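Local coordinates for DUF871 domain-containing protein (Enterococcus faecalis, PDB 2P0O) that is of unknown function but probably acts as a 6-phospho-N-acetylmuramidase, at residues F175-P179 against L192-H198; I104-A108 against E127-L131; P301-V305 against N333-I338. All blocks are in the same frame, centred on the assembly; numbering follows the deposited sequence.

Interaction 1. Residues F175-P179 against L192-H198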
# COMPACT_ATOMS: atom_id res chain seq x y z
N PHE A 175 0.32 -11.13 5.13
CA PHE A 175 0.81 -9.77 5.23
C PHE A 175 1.94 -9.59 4.20
O PHE A 175 2.81 -10.47 4.02
CB PHE A 175 1.40 -9.51 6.64
CG PHE A 175 0.38 -9.25 7.72
CD1 PHE A 175 -0.52 -10.23 8.11
CD2 PHE A 175 0.36 -8.03 8.39
CE1 PHE A 175 -1.45 -9.97 9.12
CE2 PHE A 175 -0.56 -7.77 9.42
CZ PHE A 175 -1.48 -8.73 9.77
N THR A 176 1.96 -8.42 3.57
CA THR A 176 2.89 -8.14 2.51
C THR A 176 3.35 -6.67 2.60
O THR A 176 2.68 -5.84 3.23
CB THR A 176 2.22 -8.40 1.14
OG1 THR A 176 3.18 -8.22 0.10
CG2 THR A 176 1.07 -7.42 0.90
N PHE A 177 4.47 -6.37 1.97
CA PHE A 177 4.98 -5.01 1.93
C PHE A 177 4.80 -4.35 0.56
O PHE A 177 4.74 -5.02 -0.47
CB PHE A 177 6.48 -4.96 2.29
CG PHE A 177 6.77 -5.36 3.72
CD1 PHE A 177 6.67 -4.42 4.75
CD2 PHE A 177 7.15 -6.66 4.02
CE1 PHE A 177 6.96 -4.76 6.07
CE2 PHE A 177 7.47 -7.02 5.34
CZ PHE A 177 7.34 -6.07 6.38
N VAL A 178 4.77 -3.01 0.57
CA VAL A 178 5.01 -2.26 -0.64
C VAL A 178 6.15 -1.31 -0.28
O VAL A 178 6.35 -1.00 0.89
CB VAL A 178 3.75 -1.48 -1.14
CG1 VAL A 178 2.66 -2.44 -1.61
CG2 VAL A 178 3.20 -0.51 -0.06
N PRO A 179 6.88 -0.81 -1.31
CA PRO A 179 7.95 0.14 -1.00
C PRO A 179 7.36 1.52 -0.67
O PRO A 179 6.18 1.80 -0.96
CB PRO A 179 8.76 0.18 -2.30
CG PRO A 179 7.73 -0.08 -3.38
CD PRO A 179 6.74 -1.05 -2.76
N LEU A 192 11.73 -0.94 -0.61
CA LEU A 192 11.58 -2.26 0.01
C LEU A 192 10.27 -2.90 -0.39
O LEU A 192 9.34 -3.03 0.43
CB LEU A 192 11.66 -2.15 1.54
CG LEU A 192 12.96 -1.52 2.12
CD1 LEU A 192 12.98 -1.52 3.65
CD2 LEU A 192 14.22 -2.17 1.62
N PRO A 193 10.19 -3.32 -1.66
CA PRO A 193 8.98 -4.00 -2.05
C PRO A 193 9.04 -5.47 -1.68
O PRO A 193 10.12 -6.02 -1.49
CB PRO A 193 9.01 -3.87 -3.58
CG PRO A 193 10.48 -3.98 -3.90
CD PRO A 193 11.19 -3.27 -2.75
N THR A 194 7.89 -6.11 -1.59
CA THR A 194 7.80 -7.56 -1.68
C THR A 194 7.82 -8.03 -3.15
O THR A 194 8.57 -8.92 -3.48
CB THR A 194 6.51 -8.06 -0.98
OG1 THR A 194 6.61 -7.80 0.42
CG2 THR A 194 6.28 -9.53 -1.19
N LEU A 195 6.97 -7.46 -4.00
CA LEU A 195 6.84 -7.91 -5.37
C LEU A 195 7.73 -7.05 -6.22
O LEU A 195 7.69 -5.82 -6.10
CB LEU A 195 5.40 -7.80 -5.87
CG LEU A 195 4.42 -8.85 -5.29
CD1 LEU A 195 3.05 -8.25 -5.09
CD2 LEU A 195 4.29 -10.07 -6.15
N GLU A 196 8.53 -7.68 -7.06
CA GLU A 196 9.46 -6.91 -7.90
C GLU A 196 8.73 -5.94 -8.83
O GLU A 196 9.29 -4.92 -9.18
CB GLU A 196 10.37 -7.83 -8.71
CG GLU A 196 11.65 -7.12 -9.30
CD GLU A 196 12.46 -6.36 -8.25
OE1 GLU A 196 12.45 -6.73 -7.04
OE2 GLU A 196 13.09 -5.35 -8.63
N LYS A 197 7.52 -6.29 -9.29
CA LYS A 197 6.79 -5.37 -10.18
C LYS A 197 6.46 -4.04 -9.50
O LYS A 197 6.08 -3.08 -10.15
CB LYS A 197 5.52 -6.04 -10.72
CG LYS A 197 4.48 -6.28 -9.61
CD LYS A 197 3.13 -6.78 -10.21
CE LYS A 197 2.19 -7.13 -9.05
NZ LYS A 197 0.90 -7.68 -9.52
N HIS A 198 6.60 -3.96 -8.18
CA HIS A 198 6.35 -2.71 -7.49
C HIS A 198 7.56 -1.82 -7.35
O HIS A 198 7.46 -0.73 -6.81
CB HIS A 198 5.72 -2.98 -6.14
CG HIS A 198 4.30 -3.47 -6.24
ND1 HIS A 198 3.68 -4.18 -5.25
CD2 HIS A 198 3.39 -3.35 -7.24
CE1 HIS A 198 2.44 -4.48 -5.62
NE2 HIS A 198 2.25 -3.99 -6.83
O HOH W 1 5.33 -5.20 -3.12

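Interaction 2. Residues I104-A108 against E127-L131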
# COMPACT_ATOMS: atom_id res chain seq x y z
N ILE A 104 8.59 -23.97 17.56
CA ILE A 104 7.21 -23.97 17.09
C ILE A 104 6.26 -24.09 18.29
O ILE A 104 5.21 -23.43 18.33
CB ILE A 104 6.97 -25.11 16.07
CG1 ILE A 104 7.75 -24.86 14.76
CG2 ILE A 104 5.50 -25.31 15.80
CD1 ILE A 104 7.23 -23.71 13.91
N GLU A 105 6.67 -24.92 19.25
CA GLU A 105 5.92 -25.14 20.47
C GLU A 105 5.77 -23.89 21.34
O GLU A 105 4.68 -23.61 21.86
CB GLU A 105 6.56 -26.27 21.28
CG GLU A 105 5.79 -26.64 22.53
CD GLU A 105 6.60 -27.47 23.50
OE1 GLU A 105 7.66 -28.02 23.10
OE2 GLU A 105 6.18 -27.58 24.68
N GLN A 106 6.86 -23.15 21.52
CA GLN A 106 6.82 -21.88 22.24
C GLN A 106 5.88 -20.92 21.54
O GLN A 106 5.06 -20.24 22.18
CB GLN A 106 8.22 -21.27 22.31
CG GLN A 106 9.11 -21.91 23.36
CD GLN A 106 10.53 -21.48 23.19
OE1 GLN A 106 11.13 -21.69 22.14
NE2 GLN A 106 11.08 -20.85 24.21
N MSE A 107 5.98 -20.92 20.22
CA MSE A 107 5.19 -20.06 19.36
C MSE A 107 3.70 -20.34 19.44
O MSE A 107 2.91 -19.41 19.45
CB MSE A 107 5.68 -20.18 17.93
CG MSE A 107 6.83 -19.25 17.64
SE MSE A 107 7.54 -19.41 15.80
CE MSE A 107 5.95 -20.06 14.87
N ALA A 108 3.34 -21.62 19.49
CA ALA A 108 1.95 -22.03 19.63
C ALA A 108 1.38 -21.52 20.95
O ALA A 108 0.34 -20.84 20.96
CB ALA A 108 1.83 -23.55 19.55
N GLU A 127 5.69 -27.60 9.90
CA GLU A 127 5.68 -26.61 10.97
C GLU A 127 4.25 -26.16 11.28
O GLU A 127 3.88 -26.01 12.44
CB GLU A 127 6.56 -25.41 10.59
CG GLU A 127 8.03 -25.75 10.43
CD GLU A 127 8.87 -24.64 9.81
OE1 GLU A 127 8.44 -23.96 8.85
OE2 GLU A 127 10.01 -24.46 10.28
N VAL A 128 3.45 -25.96 10.23
CA VAL A 128 2.04 -25.62 10.35
C VAL A 128 1.27 -26.76 11.03
O VAL A 128 0.39 -26.52 11.84
CB VAL A 128 1.39 -25.28 8.98
CG1 VAL A 128 -0.06 -24.85 9.15
CG2 VAL A 128 2.14 -24.17 8.30
N ALA A 129 1.63 -28.00 10.70
CA ALA A 129 1.04 -29.17 11.33
C ALA A 129 1.47 -29.29 12.81
O ALA A 129 0.74 -29.86 13.64
CB ALA A 129 1.41 -30.43 10.54
N GLU A 130 2.64 -28.75 13.13
CA GLU A 130 3.15 -28.83 14.51
C GLU A 130 2.45 -27.80 15.40
O GLU A 130 2.14 -28.08 16.57
CB GLU A 130 4.67 -28.64 14.53
CG GLU A 130 5.32 -28.89 15.88
CD GLU A 130 6.83 -28.70 15.87
OE1 GLU A 130 7.39 -28.32 14.81
OE2 GLU A 130 7.46 -28.92 16.93
N LEU A 131 2.22 -26.62 14.84
CA LEU A 131 1.42 -25.57 15.47
C LEU A 131 -0.01 -26.02 15.76
O LEU A 131 -0.56 -25.67 16.81
CB LEU A 131 1.39 -24.33 14.57
CG LEU A 131 2.65 -23.49 14.46
CD1 LEU A 131 2.61 -22.66 13.16
CD2 LEU A 131 2.84 -22.61 15.69
O HOH W 2 8.60 -27.34 18.58

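Interaction 3. Residues P301-V305 against N333-I338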
# COMPACT_ATOMS: atom_id res chain seq x y z
N PRO A 301 -2.18 7.35 -26.51
CA PRO A 301 -1.48 6.34 -25.70
C PRO A 301 -2.10 6.19 -24.32
O PRO A 301 -2.88 7.06 -23.87
CB PRO A 301 -0.01 6.83 -25.67
CG PRO A 301 -0.09 8.30 -25.98
CD PRO A 301 -1.27 8.43 -26.94
N VAL A 302 -1.80 5.08 -23.66
CA VAL A 302 -2.36 4.80 -22.34
C VAL A 302 -2.30 6.04 -21.44
O VAL A 302 -1.27 6.67 -21.29
CB VAL A 302 -1.74 3.50 -21.67
CG1 VAL A 302 -0.22 3.58 -21.58
CG2 VAL A 302 -2.36 3.27 -20.29
N GLY A 303 -3.44 6.41 -20.89
CA GLY A 303 -3.53 7.53 -19.94
C GLY A 303 -4.08 8.78 -20.56
O GLY A 303 -4.34 9.74 -19.85
N THR A 304 -4.27 8.78 -21.88
CA THR A 304 -4.79 9.92 -22.60
C THR A 304 -6.22 10.26 -22.18
O THR A 304 -7.11 9.39 -22.18
CB THR A 304 -4.62 9.77 -24.16
OG1 THR A 304 -3.22 9.69 -24.49
CG2 THR A 304 -5.20 10.99 -24.91
N VAL A 305 -6.42 11.52 -21.80
CA VAL A 305 -7.76 12.05 -21.49
C VAL A 305 -8.35 12.74 -22.70
O VAL A 305 -7.76 13.67 -23.28
CB VAL A 305 -7.69 13.06 -20.32
CG1 VAL A 305 -9.09 13.47 -19.87
CG2 VAL A 305 -6.88 12.48 -19.16
N ASN A 333 -11.29 14.56 -29.40
CA ASN A 333 -10.25 15.51 -29.00
C ASN A 333 -9.35 14.95 -27.90
O ASN A 333 -9.84 14.33 -26.93
CB ASN A 333 -10.86 16.82 -28.49
CG ASN A 333 -11.54 17.61 -29.59
OD1 ASN A 333 -11.36 17.35 -30.78
ND2 ASN A 333 -12.32 18.60 -29.19
N THR A 334 -8.05 15.14 -28.06
CA THR A 334 -7.11 14.71 -27.02
C THR A 334 -6.79 15.93 -26.19
O THR A 334 -6.36 16.94 -26.74
CB THR A 334 -5.83 14.12 -27.64
OG1 THR A 334 -5.42 14.97 -28.73
CG2 THR A 334 -6.12 12.73 -28.21
N ILE A 335 -7.00 15.84 -24.88
CA ILE A 335 -6.95 17.03 -24.01
C ILE A 335 -5.66 17.05 -23.21
O ILE A 335 -4.95 18.03 -23.20
CB ILE A 335 -8.12 17.06 -22.97
CG1 ILE A 335 -9.48 16.77 -23.62
CG2 ILE A 335 -8.11 18.40 -22.17
CD1 ILE A 335 -9.77 17.70 -24.78
N THR A 336 -5.39 15.96 -22.50
CA THR A 336 -4.17 15.89 -21.72
C THR A 336 -3.92 14.40 -21.48
O THR A 336 -4.60 13.56 -22.08
CB THR A 336 -4.27 16.74 -20.41
OG1 THR A 336 -3.10 16.55 -19.64
CG2 THR A 336 -5.47 16.34 -19.55
N ARG A 337 -2.97 14.10 -20.59
CA ARG A 337 -2.58 12.74 -20.28
C ARG A 337 -2.31 12.58 -18.79
O ARG A 337 -1.69 13.44 -18.20
CB ARG A 337 -1.31 12.39 -21.06
CG ARG A 337 -1.08 10.87 -21.14
CD ARG A 337 0.02 10.50 -22.12
NE ARG A 337 0.22 9.06 -22.05
CZ ARG A 337 1.29 8.40 -22.48
NH1 ARG A 337 2.30 9.04 -23.08
NH2 ARG A 337 1.34 7.08 -22.31
N ILE A 338 -2.75 11.46 -18.19
CA ILE A 338 -2.36 11.12 -16.83
C ILE A 338 -0.86 11.05 -16.67
O ILE A 338 -0.17 10.45 -17.47
CB ILE A 338 -2.90 9.70 -16.39
CG1 ILE A 338 -4.42 9.59 -16.65
CG2 ILE A 338 -2.49 9.40 -14.93
CD1 ILE A 338 -5.27 10.58 -15.80

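Interaction 1. Residues F175-P179 against L192-H198
F177 and T194 are joined by a direct hydrogen bond between strand end and loop. F177 N donates to T194 OG1 at 3.0 Å, with an N-H...O angle of 153°. The T194 hydroxyl lies beside its own backbone N, anti to the carbonyl carbon (chi1 -66°), which turns it to the strand. The same oxygen sits in the plane of the F177 ring, at its edge, and is also hydrogen-bonded to N146 O. It therefore ties the loop to two parts of the chain at once.

A water makes the second polar link. It donates to F177 O at 2.7 Å and accepts from L195 N at 2.9 Å. H198 ND1 is a third partner, 2.9 Å from the water, which lies in the imidazole plane at the ring edge.

The strand 173-178 is the seventh of the eight parallel strands of a TIM barrel. The segment 192-198 belongs to the long loop that leads from its C-terminal end to helix 203-212.

The apolar part centres on P179. Its ring crosses that of P193 at about a right angle, with P179 CD 3.7 Å from P193 CB. P179 CG lies 3.5 Å from H198 O, and P179 CB packs on the backbone at L192 N. V178 CG1 comes obliquely to the H198 ring, 4.2 Å from ND1. V178 also touches A206 and L210 of helix 203-212, in the layer around the barrel.

Interaction 2. Residues I104-A108 against E127-L131
I104 and L131 form the tight part of this contact between two helices. I104 CG2 meets L131 CG at 3.6 Å, and the two side chains cross at about a right angle. This methyl lies anti to the backbone N of I104, while CG1 lies beside that N (chi1 -68°). CG2 meets L131 and E130, while the CG1 branch carries CD1 onto E127 CB at 3.8 Å. L131 CD2 lies against the backbone of the other helix, 3.6 Å from I104 O. It also touches A108 CB at 4.1 Å. The selenomethionine M107 is bent at chi3, and its CE reaches the same L131 methyl.

The other side is more polar and partly exposed. The extended chain of E130 passes obliquely across I104, with E130 OE1 3.5 Å from I104 CB. Its second oxygen, E130 OE2, accepts from a water at 2.6 Å. That water in turn accepts from E105 N at 3.2 Å, giving a bridge between the helices. The E127 carboxylate turns back to its own helix start, where OE1 accepts from T124 N.

The short helical segments run at 47° to each other, with axes 9.6 Å apart at closest approach. Helices 104-111 and 125-133 are successive outer helices of the TIM barrel, joined through strand 115-119. M107 continues the packing inward, onto I116 and L118 of that strand.

Interaction 3. Residues P301-V305 against N333-I338
The R337 guanidinium has the P301 ring over one face, with P301 CG 3.7 Å above its plane and over its centre. At its edge, in plane, lies V302 O. This oxygen is gripped side-on by two nitrogens, R337 NH2 at 2.8 Å and R337 NE at 2.9 Å. The NH2 bond lies in the carbonyl plane on a lone pair; the NE donor is tilted 34° from it. The arginine chain is extended from CG to NE, which carries the group across the turn.

P301 to T304 is a type II beta turn. P301 O accepts from both T304 N and T304 OG1. The turn leads into strand 304-308, which pairs antiparallel with strand 332-337 in an antiparallel sheet of the C-terminal domain. V305 N donates to T336 O at 2.7 Å, and I338 N to G303 O at 2.9 Å. I335 and T336 together face V305 as a classic beta bulge. V305 O takes I335 N at 2.8 Å, nearly along the C=O axis, and T336 N only weakly.

V305 and T336 run alongside each other on one face of the sheet, with I338 CD1 near V305 CG2. T336 also reaches L255 of helix 255-258.

How the interactions relate
Interactions 1 and 2 belong to the TIM barrel, and interaction 3 to the C-terminal domain. Interaction 1 is nearest the chain centre and wholly buried. It joins a barrel strand to its following loop through a T194 hydroxyl bond, one water and proline packing. Interaction 2 lies at the barrel's outer layer and is partly buried. It joins helix to helix, mostly through apolar side chains, with a water bridge at one border. Interaction 3 is also buried, pairs strands and is richest in direct hydrogen bonds. No two contacts touch. Interactions 2 and 3 are on opposite sides of the chain's centre, with their own centres about 54 Å apart.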